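PDB 4OH1: L-iditol 2-dehydrogenase from Clostridium scindens, which binds zinc and probably oxidises L-iditol and related polyols, using NAD+ as the hydride acceptor. Local coordinates for residues Glu30-Ile36 against Lys82-Ala87; Met70-His74 against Arg126-Phe130; Lys151-Leu155 against Phe317-Ile321; Leu163-Glu167 against Gln304-Ser308; Thr200-Ile206 against Ala219-Ser225. Residue numbers count along the deposited sequence, not the author numbering.

Contact 1: residues Glu30-Ile36 against Lys82-Ala87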
# COMPACT_ATOMS: atom_id res chain seq x y z
N GLU A 30 8.80 -35.17 -24.81
CA GLU A 30 10.16 -35.35 -24.32
C GLU A 30 10.66 -34.02 -23.85
O GLU A 30 10.52 -33.05 -24.53
CB GLU A 30 11.05 -35.84 -25.49
CG GLU A 30 10.94 -37.35 -25.80
CD GLU A 30 11.15 -38.20 -24.55
OE1 GLU A 30 11.84 -37.72 -23.63
OE2 GLU A 30 10.61 -39.32 -24.44
N PRO A 31 11.22 -33.94 -22.66
CA PRO A 31 11.69 -32.63 -22.22
C PRO A 31 13.08 -32.26 -22.71
O PRO A 31 13.96 -33.08 -22.65
CB PRO A 31 11.76 -32.79 -20.72
CG PRO A 31 11.95 -34.26 -20.52
CD PRO A 31 11.20 -34.93 -21.58
N LYS A 32 13.26 -31.02 -23.13
CA LYS A 32 14.60 -30.46 -23.37
C LYS A 32 15.32 -30.26 -22.04
O LYS A 32 14.80 -30.66 -21.01
CB LYS A 32 14.52 -29.12 -24.05
CG LYS A 32 13.67 -29.07 -25.25
CD LYS A 32 13.94 -27.76 -25.97
CE LYS A 32 12.81 -27.35 -26.88
NZ LYS A 32 12.25 -28.52 -27.61
N ASP A 33 16.51 -29.64 -22.07
CA ASP A 33 17.39 -29.52 -20.86
C ASP A 33 16.73 -28.80 -19.65
O ASP A 33 16.91 -29.21 -18.49
CB ASP A 33 18.71 -28.80 -21.21
CG ASP A 33 19.60 -29.61 -22.17
OD1 ASP A 33 19.35 -30.81 -22.37
OD2 ASP A 33 20.54 -29.04 -22.74
N GLU A 34 15.97 -27.76 -19.95
CA GLU A 34 15.32 -26.98 -18.91
C GLU A 34 13.87 -27.35 -18.64
O GLU A 34 13.19 -26.64 -17.88
CB GLU A 34 15.44 -25.50 -19.24
CG GLU A 34 16.88 -25.08 -19.32
CD GLU A 34 17.05 -23.60 -19.39
OE1 GLU A 34 16.06 -22.84 -19.27
OE2 GLU A 34 18.19 -23.19 -19.58
N GLU A 35 13.41 -28.47 -19.23
CA GLU A 35 12.02 -28.85 -19.16
C GLU A 35 11.84 -30.05 -18.29
O GLU A 35 12.81 -30.69 -17.92
CB GLU A 35 11.47 -29.15 -20.56
CG GLU A 35 11.25 -27.91 -21.38
CD GLU A 35 10.80 -28.19 -22.82
OE1 GLU A 35 11.01 -29.28 -23.38
OE2 GLU A 35 10.24 -27.26 -23.41
N ILE A 36 10.59 -30.35 -17.95
CA ILE A 36 10.24 -31.37 -16.99
C ILE A 36 8.98 -32.00 -17.53
O ILE A 36 8.06 -31.30 -17.96
CB ILE A 36 9.93 -30.73 -15.62
CG1 ILE A 36 11.15 -29.99 -15.08
CG2 ILE A 36 9.51 -31.78 -14.64
CD1 ILE A 36 10.98 -29.51 -13.70
N LYS A 82 10.17 -37.21 -15.69
CA LYS A 82 11.46 -37.09 -16.32
C LYS A 82 11.90 -35.63 -16.35
O LYS A 82 11.08 -34.72 -16.55
CB LYS A 82 11.38 -37.59 -17.73
CG LYS A 82 12.61 -37.37 -18.56
CD LYS A 82 12.59 -38.23 -19.80
CE LYS A 82 13.82 -38.00 -20.72
NZ LYS A 82 13.59 -38.71 -22.00
N VAL A 83 13.19 -35.42 -16.15
CA VAL A 83 13.79 -34.11 -15.92
C VAL A 83 14.95 -33.88 -16.93
O VAL A 83 15.82 -34.69 -17.04
CB VAL A 83 14.37 -34.07 -14.47
CG1 VAL A 83 14.97 -32.71 -14.18
CG2 VAL A 83 13.32 -34.30 -13.43
N GLY A 84 14.96 -32.76 -17.65
CA GLY A 84 16.15 -32.36 -18.39
C GLY A 84 17.33 -32.10 -17.46
O GLY A 84 17.18 -31.79 -16.28
N SER A 85 18.54 -32.21 -18.00
CA SER A 85 19.74 -32.04 -17.21
C SER A 85 19.84 -30.68 -16.53
O SER A 85 20.24 -30.63 -15.38
CB SER A 85 20.99 -32.33 -18.09
OG SER A 85 20.94 -31.61 -19.30
N THR A 86 19.46 -29.58 -17.16
CA THR A 86 19.54 -28.31 -16.44
C THR A 86 18.55 -28.30 -15.26
O THR A 86 18.87 -27.90 -14.12
CB THR A 86 19.26 -27.13 -17.34
OG1 THR A 86 20.19 -27.14 -18.41
CG2 THR A 86 19.43 -25.83 -16.58
N ALA A 87 17.36 -28.80 -15.50
CA ALA A 87 16.38 -28.79 -14.44
C ALA A 87 16.80 -29.67 -13.27
O ALA A 87 16.49 -29.35 -12.13
CB ALA A 87 15.05 -29.22 -14.98
O HOH W 1 18.50 -32.67 -20.80
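Lys82 stretches its fully extended side chain, all four chi angles near 180°, alongside Pro31, with CG of Lys82 3.7 Å from CG of Pro31, and ends in a salt bridge from Lys82 NZ to Glu30 OE1 at 2.6 Å. The other carboxylate oxygen of Glu30 pairs with Arg37. Beyond the salt bridge the backbones pair briefly as antiparallel strands: Ile36 and Val83 form a non-hydrogen-bonded pair with CA atoms 4.6 Å apart, and next to it Gly84 N donates to Glu35 O at 3.0 Å and 166°. A type I turn, Lys32 to Glu35, then brings the Asp33 carbonyl over the first turn of the helix that follows Gly84, its N-cap residue. Asp33 O accepts from Ala87 N at 3.1 Å and weakly, at 118°, from Thr86 N at 2.9 Å, so a loop oxygen serves helix amides that lack an intrahelical acceptor. Glycine suits position 84, since an ideal CB would fall 2.1 Å from Lys32 O. A water links Asp33 OD1 (2.6 Å) to Ser85 N (2.8 Å). The contact thus ties the start of strand 35-44 to the junction of strand 75-83 with helix 85-89 in the GroES-like domain; Ile36, with CG1 4.0 Å from Ala87 CB, packs on Phe92 and Met138, while Glu34 reaches His137 of strand 133-137.

Contact 2: residues Met70-His74 against Arg126-Phe130. With ZN (zinc ion), chain B.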
# COMPACT_ATOMS: atom_id res chain seq x y z
N MSE A 70 -7.60 -29.02 -30.63
CA MSE A 70 -6.77 -28.19 -29.77
C MSE A 70 -6.57 -28.83 -28.40
O MSE A 70 -7.54 -29.26 -27.76
CB MSE A 70 -7.47 -26.87 -29.64
CG MSE A 70 -6.65 -25.81 -29.04
SE MSE A 70 -7.81 -24.26 -28.80
CE MSE A 70 -8.98 -24.80 -27.31
N SER A 71 -5.33 -28.91 -27.97
CA SER A 71 -5.04 -29.39 -26.61
C SER A 71 -5.60 -28.41 -25.61
O SER A 71 -5.71 -27.24 -25.90
CB SER A 71 -3.54 -29.57 -26.40
OG SER A 71 -2.90 -28.30 -26.46
N PHE A 72 -5.97 -28.88 -24.43
CA PHE A 72 -6.42 -27.96 -23.41
C PHE A 72 -6.18 -28.52 -22.02
O PHE A 72 -5.75 -29.67 -21.87
CB PHE A 72 -7.89 -27.54 -23.63
CG PHE A 72 -8.89 -28.65 -23.41
CD1 PHE A 72 -8.84 -29.81 -24.16
CD2 PHE A 72 -9.90 -28.51 -22.48
CE1 PHE A 72 -9.73 -30.82 -23.95
CE2 PHE A 72 -10.82 -29.53 -22.27
CZ PHE A 72 -10.72 -30.70 -22.98
N GLY A 73 -6.49 -27.71 -21.02
CA GLY A 73 -6.41 -28.12 -19.61
C GLY A 73 -5.27 -27.34 -19.03
O GLY A 73 -4.19 -27.34 -19.58
N HIS A 74 -5.52 -26.62 -17.95
CA HIS A 74 -4.46 -25.85 -17.30
C HIS A 74 -4.49 -25.92 -15.75
O HIS A 74 -3.86 -25.11 -15.07
CB HIS A 74 -4.55 -24.42 -17.80
CG HIS A 74 -5.79 -23.75 -17.35
ND1 HIS A 74 -7.00 -23.98 -17.96
CD2 HIS A 74 -6.04 -22.94 -16.30
CE1 HIS A 74 -7.94 -23.32 -17.31
NE2 HIS A 74 -7.38 -22.68 -16.31
N ARG A 126 0.99 -23.27 -22.13
CA ARG A 126 1.12 -24.71 -22.32
C ARG A 126 -0.16 -25.33 -21.77
O ARG A 126 -0.35 -25.41 -20.55
CB ARG A 126 2.34 -25.28 -21.59
CG ARG A 126 3.66 -24.54 -21.82
CD ARG A 126 4.33 -24.83 -23.19
NE ARG A 126 4.60 -26.26 -23.44
CZ ARG A 126 5.74 -26.95 -23.20
NH1 ARG A 126 6.85 -26.42 -22.65
NH2 ARG A 126 5.78 -28.24 -23.51
N MSE A 127 -1.06 -25.71 -22.68
CA MSE A 127 -2.38 -26.16 -22.34
C MSE A 127 -2.45 -27.65 -22.69
O MSE A 127 -3.00 -27.99 -23.71
CB MSE A 127 -3.47 -25.40 -23.12
CG MSE A 127 -3.38 -23.88 -23.17
SE MSE A 127 -3.30 -23.09 -21.39
CE MSE A 127 -4.16 -21.30 -21.63
N ASN A 128 -1.88 -28.49 -21.86
CA ASN A 128 -1.98 -29.93 -22.00
C ASN A 128 -2.35 -30.60 -20.75
O ASN A 128 -1.98 -31.72 -20.52
CB ASN A 128 -0.66 -30.46 -22.40
CG ASN A 128 -0.26 -29.92 -23.68
OD1 ASN A 128 -0.85 -30.22 -24.71
ND2 ASN A 128 0.70 -29.05 -23.65
N GLY A 129 -3.13 -29.91 -19.93
CA GLY A 129 -3.58 -30.46 -18.69
C GLY A 129 -4.28 -31.77 -18.80
O GLY A 129 -4.09 -32.63 -17.96
N PHE A 130 -5.08 -31.93 -19.86
CA PHE A 130 -5.88 -33.12 -20.06
C PHE A 130 -5.15 -34.19 -20.92
O PHE A 130 -5.66 -34.73 -21.92
CB PHE A 130 -7.21 -32.71 -20.65
CG PHE A 130 -8.08 -31.94 -19.68
CD1 PHE A 130 -8.48 -32.52 -18.48
CD2 PHE A 130 -8.51 -30.66 -19.98
CE1 PHE A 130 -9.28 -31.82 -17.60
CE2 PHE A 130 -9.30 -29.96 -19.09
CZ PHE A 130 -9.69 -30.56 -17.89
ZN ZN B . -8.27 -22.14 -14.11
O HOH W 2 -1.32 -27.06 -18.90
O HOH W 3 -9.60 -20.55 -12.90
O HOH W 4 -7.71 -19.98 -14.97
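Two glycines meet almost backbone to backbone, the CA atoms of Gly73 and Gly129 being 3.8 Å apart. An ideal CB on Gly73 would lie 2.6 Å from Phe130 CD2, and one on Gly129 2.5 Å from Gly73 C; the phi of 111° at Gly73 also favours glycine. This closeness lets Gly129 N donate to Gly73 O at 2.8 Å and Phe130 N to Phe72 O at 3.1 Å, while Ser71 OG holds Met127 O at 2.8 Å. The end-to-end directions of 71-74 and 126-130 lie 97° apart, so this is a loop junction rather than sheet pairing. Phe72 and Phe130 meet obliquely, planes at 49° and centroids 4.8 Å apart. Met127, a selenomethionine, sets its SE 4.0 Å from His74 CB, and a water donates to Gly73 O (3.0 Å) and Arg126 O (2.5 Å). The anchored backbone delivers His74, whose NE2 binds zinc at 2.4 Å beside Glu75, Glu157 and Cys46, the last oxidised to cysteinesulfonic acid. The position matches the catalytic zinc of this family. Two waters, each 2.4 Å from the ion, complete the ligands; waters are exchangeable, which is consistent with a metal whose coordination sphere could admit a substrate oxygen.

Contact 3: residues Lys151-Leu155 against Phe317-Ile321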
# COMPACT_ATOMS: atom_id res chain seq x y z
N LYS A 151 -5.52 -34.55 -5.42
CA LYS A 151 -6.79 -34.13 -5.89
C LYS A 151 -7.03 -32.67 -5.55
O LYS A 151 -7.49 -31.91 -6.36
CB LYS A 151 -7.86 -34.98 -5.20
CG LYS A 151 -9.27 -34.63 -5.55
CD LYS A 151 -10.20 -35.59 -4.81
CE LYS A 151 -11.61 -35.22 -5.03
NZ LYS A 151 -12.51 -36.35 -4.73
N ASP A 152 -6.72 -32.30 -4.33
CA ASP A 152 -6.95 -30.93 -3.91
C ASP A 152 -5.99 -29.96 -4.53
O ASP A 152 -6.38 -28.83 -4.83
CB ASP A 152 -6.81 -30.82 -2.42
CG ASP A 152 -7.98 -31.48 -1.67
OD1 ASP A 152 -9.06 -31.79 -2.25
OD2 ASP A 152 -7.79 -31.69 -0.48
N TYR A 153 -4.75 -30.39 -4.73
CA TYR A 153 -3.73 -29.49 -5.34
C TYR A 153 -3.93 -29.27 -6.82
O TYR A 153 -3.34 -28.38 -7.39
CB TYR A 153 -2.30 -29.96 -5.03
CG TYR A 153 -1.90 -29.72 -3.58
CD1 TYR A 153 -2.30 -30.57 -2.59
CD2 TYR A 153 -1.12 -28.63 -3.22
CE1 TYR A 153 -1.98 -30.33 -1.27
CE2 TYR A 153 -0.75 -28.42 -1.92
CZ TYR A 153 -1.19 -29.27 -0.95
OH TYR A 153 -0.85 -29.03 0.36
N ALA A 154 -4.75 -30.10 -7.45
CA ALA A 154 -5.18 -29.80 -8.80
C ALA A 154 -5.88 -28.43 -8.87
O ALA A 154 -6.01 -27.84 -9.94
CB ALA A 154 -6.13 -30.86 -9.27
N LEU A 155 -6.40 -27.95 -7.75
CA LEU A 155 -7.08 -26.64 -7.74
C LEU A 155 -6.16 -25.51 -7.42
O LEU A 155 -6.65 -24.42 -7.22
CB LEU A 155 -8.28 -26.62 -6.78
CG LEU A 155 -9.51 -27.14 -7.54
CD1 LEU A 155 -9.31 -28.51 -8.20
CD2 LEU A 155 -10.60 -27.24 -6.52
N PHE A 317 -11.83 -28.41 0.33
CA PHE A 317 -12.31 -28.59 -1.02
C PHE A 317 -13.37 -29.65 -1.07
O PHE A 317 -13.89 -29.94 -2.12
CB PHE A 317 -11.18 -28.94 -1.99
CG PHE A 317 -10.29 -27.79 -2.29
CD1 PHE A 317 -10.79 -26.64 -2.83
CD2 PHE A 317 -8.98 -27.81 -1.96
CE1 PHE A 317 -9.97 -25.54 -3.05
CE2 PHE A 317 -8.17 -26.72 -2.20
CZ PHE A 317 -8.66 -25.61 -2.77
N SER A 318 -13.72 -30.22 0.07
CA SER A 318 -14.79 -31.22 0.06
C SER A 318 -16.10 -30.50 -0.20
O SER A 318 -17.07 -31.09 -0.47
CB SER A 318 -14.86 -31.90 1.40
OG SER A 318 -15.32 -30.99 2.41
N LYS A 319 -16.10 -29.18 -0.17
CA LYS A 319 -17.28 -28.39 -0.41
C LYS A 319 -17.27 -27.71 -1.76
O LYS A 319 -18.11 -26.86 -2.04
CB LYS A 319 -17.26 -27.30 0.66
CG LYS A 319 -17.39 -27.91 2.04
CD LYS A 319 -17.47 -26.87 3.11
CE LYS A 319 -17.64 -27.47 4.46
NZ LYS A 319 -17.07 -26.47 5.39
N ILE A 320 -16.31 -28.07 -2.60
CA ILE A 320 -16.08 -27.39 -3.84
C ILE A 320 -15.94 -28.39 -4.96
O ILE A 320 -16.64 -28.30 -5.98
CB ILE A 320 -14.83 -26.52 -3.73
CG1 ILE A 320 -15.06 -25.43 -2.65
CG2 ILE A 320 -14.48 -25.90 -5.07
CD1 ILE A 320 -13.89 -24.45 -2.45
N ILE A 321 -15.04 -29.37 -4.77
CA ILE A 321 -14.91 -30.44 -5.73
C ILE A 321 -16.07 -31.34 -5.52
O ILE A 321 -16.12 -32.02 -4.54
CB ILE A 321 -13.66 -31.25 -5.56
CG1 ILE A 321 -12.44 -30.36 -5.78
CG2 ILE A 321 -13.66 -32.35 -6.63
CD1 ILE A 321 -11.11 -30.94 -5.25
O HOH W 5 -9.49 -29.87 1.07
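This is a buried apolar contact near the cleft between the catalytic and the Rossmann-type domains, where the chain returns from the latter to strand 321-326. Its evidence lies in the side chains: Leu155, Phe317 and Ile321 each have more than 70 Å² covered by the opposite segment. Leu155 CD2 is 3.7 Å from both Phe317 CD1 and Ile321 CG1, and 4.4 Å from Ile320 CG2, while Leu155 CB lies over one face of the Phe317 ring. The backbones stay well separated, the nearest CA pair, Asp152 and Phe317, being 6.5 Å apart. Asp152 packs its OD1 3.6 Å from Phe317 CB and 3.7 Å from Ile321 CD1, and the polar link is indirect: a water donates to Asp152 OD2 and accepts from Phe317 N, both at 2.9 Å. The curl of the second segment is held by Phe317 O, which accepts from Ile320 N at 3.1 Å and Ile321 N at 2.9 Å, bringing Ile321 back beside Phe317. Lys151 adds its aliphatic part, CE 3.9 Å from Ile321 CG2, and sends NZ on to Glu324. Leu155 is the N-cap residue of helix 156-168, which carries the zinc ligand Glu157. Around the cluster, Val346 of strand 344-348 touches Leu155 and Ile321, Leu155 also meets Ser44 of strand 35-44, and Ile320 rests on Met187 and Met188 of helix 184-194.

Contact 4: residues Leu163-Glu167 against Gln304-Ser308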
# COMPACT_ATOMS: atom_id res chain seq x y z
N LEU A 163 -7.29 -15.88 -5.18
CA LEU A 163 -6.44 -15.09 -4.32
C LEU A 163 -6.18 -13.72 -4.90
O LEU A 163 -6.21 -12.75 -4.16
CB LEU A 163 -5.09 -15.78 -4.04
CG LEU A 163 -5.14 -16.91 -3.04
CD1 LEU A 163 -3.98 -17.83 -3.24
CD2 LEU A 163 -5.09 -16.40 -1.64
N SER A 164 -5.91 -13.63 -6.19
CA SER A 164 -5.65 -12.32 -6.79
C SER A 164 -6.83 -11.37 -6.77
O SER A 164 -6.66 -10.18 -6.62
CB SER A 164 -5.27 -12.44 -8.26
OG SER A 164 -4.18 -13.32 -8.34
N SER A 165 -8.00 -11.92 -7.03
CA SER A 165 -9.22 -11.19 -7.02
C SER A 165 -9.54 -10.73 -5.59
O SER A 165 -9.87 -9.57 -5.38
CB SER A 165 -10.36 -12.09 -7.57
OG SER A 165 -10.07 -12.37 -8.95
N ALA A 166 -9.36 -11.59 -4.61
CA ALA A 166 -9.61 -11.19 -3.23
C ALA A 166 -8.69 -10.08 -2.81
O ALA A 166 -9.11 -9.13 -2.18
CB ALA A 166 -9.50 -12.34 -2.26
N GLU A 167 -7.44 -10.17 -3.22
CA GLU A 167 -6.49 -9.16 -2.86
C GLU A 167 -6.78 -7.89 -3.56
O GLU A 167 -6.62 -6.82 -3.00
CB GLU A 167 -5.08 -9.63 -3.23
CG GLU A 167 -4.62 -10.69 -2.28
CD GLU A 167 -3.30 -11.38 -2.66
OE1 GLU A 167 -2.81 -11.21 -3.80
OE2 GLU A 167 -2.78 -12.12 -1.78
N GLN A 304 1.57 -15.91 -7.68
CA GLN A 304 0.66 -16.43 -6.69
C GLN A 304 0.81 -17.90 -6.38
O GLN A 304 0.14 -18.41 -5.45
CB GLN A 304 -0.79 -16.19 -7.14
CG GLN A 304 -1.17 -14.74 -7.35
CD GLN A 304 -1.39 -13.98 -6.04
OE1 GLN A 304 -0.90 -14.34 -5.01
NE2 GLN A 304 -2.10 -12.93 -6.12
N PHE A 305 1.61 -18.60 -7.15
CA PHE A 305 1.63 -20.07 -7.04
C PHE A 305 2.13 -20.59 -5.69
O PHE A 305 1.48 -21.42 -5.05
CB PHE A 305 2.33 -20.68 -8.26
CG PHE A 305 1.35 -21.06 -9.40
CD1 PHE A 305 0.82 -20.09 -10.26
CD2 PHE A 305 0.95 -22.36 -9.58
CE1 PHE A 305 -0.09 -20.44 -11.27
CE2 PHE A 305 0.03 -22.70 -10.58
CZ PHE A 305 -0.48 -21.74 -11.41
N PRO A 306 3.26 -20.07 -5.18
CA PRO A 306 3.75 -20.56 -3.88
C PRO A 306 2.72 -20.29 -2.76
O PRO A 306 2.40 -21.22 -1.97
CB PRO A 306 5.07 -19.79 -3.70
CG PRO A 306 5.50 -19.54 -5.12
CD PRO A 306 4.25 -19.19 -5.83
N LYS A 307 2.16 -19.09 -2.78
CA LYS A 307 1.08 -18.67 -1.86
C LYS A 307 -0.12 -19.60 -1.87
O LYS A 307 -0.62 -20.14 -0.85
CB LYS A 307 0.69 -17.23 -2.20
CG LYS A 307 -0.35 -16.62 -1.27
CD LYS A 307 -0.91 -15.36 -1.78
CE LYS A 307 0.12 -14.27 -1.85
NZ LYS A 307 -0.40 -13.20 -2.68
N SER A 308 -0.57 -19.85 -3.06
CA SER A 308 -1.69 -20.74 -3.24
C SER A 308 -1.41 -22.13 -2.74
O SER A 308 -2.26 -22.79 -2.08
CB SER A 308 -2.03 -20.76 -4.73
OG SER A 308 -3.09 -21.64 -4.98
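Leu163, Gln304 and Lys307 lose the most area here, 68, 58 and 45 Å², and between them they define an apolar half and a polar half. Leu163 points from its helix toward the other, setting CD1 3.7 Å from Ser308 CA, 3.8 Å from Ser308 CB and 4.2 Å from the aliphatic CD of Lys307. Gln304 supplies the polar hub. Its NE2 donates to Glu167 OE1 at 3.0 Å with a nearly linear 172° angle and to Ser164 OG at 3.1 Å, while its OE1 accepts from Lys307 NZ at 2.6 Å. Lys307 NZ in turn makes a salt bridge to Glu167 OE2 at 2.8 Å, closing a ring in which amide, ammonium and carboxylate satisfy one another. With nearest CA atoms 7.5 Å apart, these long side chains bridge a gap the backbones do not close. Tyr173 of the second subunit packs against Leu163, Glu167 and Lys307. Ser164 OG also bonds Thr160 O within its own helix, and Ser308 OG bonds Val156 O, a further link between the two elements. The contact thus fastens helix 156-168, which runs from the zinc ligand Glu157, to helix 305-311.

Contact 5: residues Thr200-Ile206 against Ala219-Ser225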
# COMPACT_ATOMS: atom_id res chain seq x y z
N THR A 200 -18.95 -9.62 7.01
CA THR A 200 -20.19 -10.02 6.31
C THR A 200 -19.90 -10.53 4.90
O THR A 200 -19.18 -9.90 4.18
CB THR A 200 -21.17 -8.88 6.23
OG1 THR A 200 -21.51 -8.51 7.55
CG2 THR A 200 -22.45 -9.28 5.51
N ILE A 201 -20.37 -11.74 4.56
CA ILE A 201 -20.15 -12.33 3.22
C ILE A 201 -21.49 -12.73 2.63
O ILE A 201 -22.19 -13.52 3.20
CB ILE A 201 -19.28 -13.57 3.29
CG1 ILE A 201 -17.93 -13.23 3.92
CG2 ILE A 201 -19.04 -14.10 1.91
CD1 ILE A 201 -17.02 -14.41 4.32
N THR A 202 -21.87 -12.13 1.51
CA THR A 202 -23.14 -12.44 0.83
C THR A 202 -22.88 -12.88 -0.58
O THR A 202 -22.19 -12.20 -1.35
CB THR A 202 -24.00 -11.17 0.74
OG1 THR A 202 -24.20 -10.67 2.06
CG2 THR A 202 -25.34 -11.45 0.11
N VAL A 203 -23.39 -14.03 -0.93
CA VAL A 203 -23.27 -14.57 -2.28
C VAL A 203 -24.58 -14.43 -3.05
O VAL A 203 -25.69 -14.59 -2.50
CB VAL A 203 -22.82 -16.04 -2.23
CG1 VAL A 203 -22.78 -16.71 -3.62
CG2 VAL A 203 -21.42 -16.14 -1.59
N PHE A 204 -24.45 -14.15 -4.34
CA PHE A 204 -25.60 -13.96 -5.21
C PHE A 204 -25.57 -14.98 -6.34
O PHE A 204 -24.52 -15.19 -6.91
CB PHE A 204 -25.61 -12.54 -5.80
CG PHE A 204 -25.71 -11.45 -4.79
CD1 PHE A 204 -24.59 -11.04 -4.09
CD2 PHE A 204 -26.92 -10.78 -4.56
CE1 PHE A 204 -24.65 -10.00 -3.16
CE2 PHE A 204 -26.97 -9.74 -3.64
CZ PHE A 204 -25.80 -9.37 -2.94
N ASP A 205 -26.68 -15.64 -6.62
CA ASP A 205 -26.77 -16.52 -7.80
C ASP A 205 -28.23 -16.68 -8.22
O ASP A 205 -29.09 -16.27 -7.47
CB ASP A 205 -26.16 -17.90 -7.47
CG ASP A 205 -25.78 -18.71 -8.71
OD1 ASP A 205 -26.64 -19.40 -9.33
OD2 ASP A 205 -24.58 -18.69 -9.10
N ILE A 206 -28.52 -17.30 -9.38
CA ILE A 206 -29.92 -17.68 -9.79
C ILE A 206 -30.40 -19.01 -9.19
O ILE A 206 -31.59 -19.25 -8.90
CB ILE A 206 -30.01 -17.90 -11.30
CG1 ILE A 206 -29.34 -16.77 -12.07
CG2 ILE A 206 -31.46 -18.00 -11.72
CD1 ILE A 206 -29.72 -15.39 -11.53
N ALA A 219 -20.63 -18.61 3.80
CA ALA A 219 -21.22 -17.34 3.54
C ALA A 219 -22.20 -17.06 4.63
O ALA A 219 -22.85 -17.95 5.10
CB ALA A 219 -21.94 -17.38 2.25
N ASP A 220 -22.37 -15.80 4.98
CA ASP A 220 -23.41 -15.41 5.94
C ASP A 220 -24.78 -15.38 5.28
O ASP A 220 -25.76 -15.81 5.86
CB ASP A 220 -23.09 -14.02 6.56
CG ASP A 220 -21.74 -13.98 7.25
OD1 ASP A 220 -21.62 -14.60 8.29
OD2 ASP A 220 -20.76 -13.41 6.73
N TYR A 221 -24.86 -14.86 4.06
CA TYR A 221 -26.13 -14.80 3.37
C TYR A 221 -25.93 -15.26 1.94
O TYR A 221 -24.85 -15.12 1.36
CB TYR A 221 -26.66 -13.36 3.38
CG TYR A 221 -26.78 -12.80 4.75
CD1 TYR A 221 -27.76 -13.25 5.62
CD2 TYR A 221 -25.89 -11.86 5.21
CE1 TYR A 221 -27.88 -12.76 6.89
CE2 TYR A 221 -25.98 -11.36 6.52
CZ TYR A 221 -26.99 -11.84 7.32
OH TYR A 221 -27.12 -11.40 8.59
N ALA A 222 -26.99 -15.78 1.38
CA ALA A 222 -26.97 -16.25 0.00
C ALA A 222 -28.28 -15.88 -0.65
O ALA A 222 -29.32 -16.32 -0.20
CB ALA A 222 -26.74 -17.72 -0.04
N LEU A 223 -28.23 -15.05 -1.68
CA LEU A 223 -29.43 -14.45 -2.20
C LEU A 223 -29.60 -14.69 -3.68
O LEU A 223 -28.62 -14.79 -4.44
CB LEU A 223 -29.39 -12.94 -1.98
CG LEU A 223 -29.30 -12.44 -0.54
CD1 LEU A 223 -29.15 -10.93 -0.50
CD2 LEU A 223 -30.52 -12.91 0.20
N ASN A 224 -30.86 -14.71 -4.08
CA ASN A 224 -31.20 -14.88 -5.48
C ASN A 224 -31.10 -13.59 -6.28
O ASN A 224 -31.86 -12.64 -6.04
CB ASN A 224 -32.59 -15.43 -5.60
CG ASN A 224 -32.87 -15.89 -7.01
OD1 ASN A 224 -32.60 -15.17 -8.00
ND2 ASN A 224 -33.33 -17.11 -7.11
N SER A 225 -30.20 -13.55 -7.26
CA SER A 225 -29.85 -12.30 -7.94
C SER A 225 -30.87 -11.86 -8.96
O SER A 225 -30.78 -10.71 -9.45
CB SER A 225 -28.49 -12.38 -8.61
OG SER A 225 -28.39 -13.53 -9.43
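Strands 200-205 and 221-224, joined by helix 208-216, form a beta-alpha-beta unit of the Rossmann-type fold; their directions differ by 26°, hence parallel. At the start, Thr200 CG2 lies 4.2 Å from Tyr221 CE2, at the ring edge. Ile201 N donates to Asp220 OD2 at 2.8 Å, a carboxylate that also meets Arg314 of the second subunit, and Ile201 O accepts from Asp220 N (2.9 Å) and Tyr221 N (3.1 Å). Thr202, paired with Tyr221, sends OG1 to Tyr242. Val203 carries the central ladder: its N donates to Tyr221 O at 2.9 Å, its O accepts from Leu223 N at 2.7 Å. Phe204 CE2 packs 4.0 Å from Leu223 CD1, facing helix 230-238. Asp205 N bonds Leu223 O at 3.0 Å; its carboxylate, held by Val207 N and Ala182 N, occupies the strand-end position that commonly binds the adenosine ribose in NAD-dependent relatives. Finally, Ile206 CD1 sits 3.1 Å from Ser225 OG.

Contacts 1 and 2 belong to the GroES-like catalytic domain and interleave along the chain, their centres 19 Å apart, with a long, weak ion pair between Glu35 and Arg126 joining them. Contacts 3, 4 and 5 follow as concentric loops: 200-206 with 219-225 lies within the span closed by contact 4, which lies within that of contact 3. Contacts 3 and 4 are 16 Å apart by centres and sit at the two ends of helix 156-168, near the cleft. Contact 5 is on the parallel Rossmann-type sheet; its centre lies 47 Å from that of contact 1, across the chain's centre. The chain thus leaves the catalytic domain, builds the probable nucleotide-binding domain and returns, with the His74 zinc site close to the junction that contacts 3 and 4 help to form.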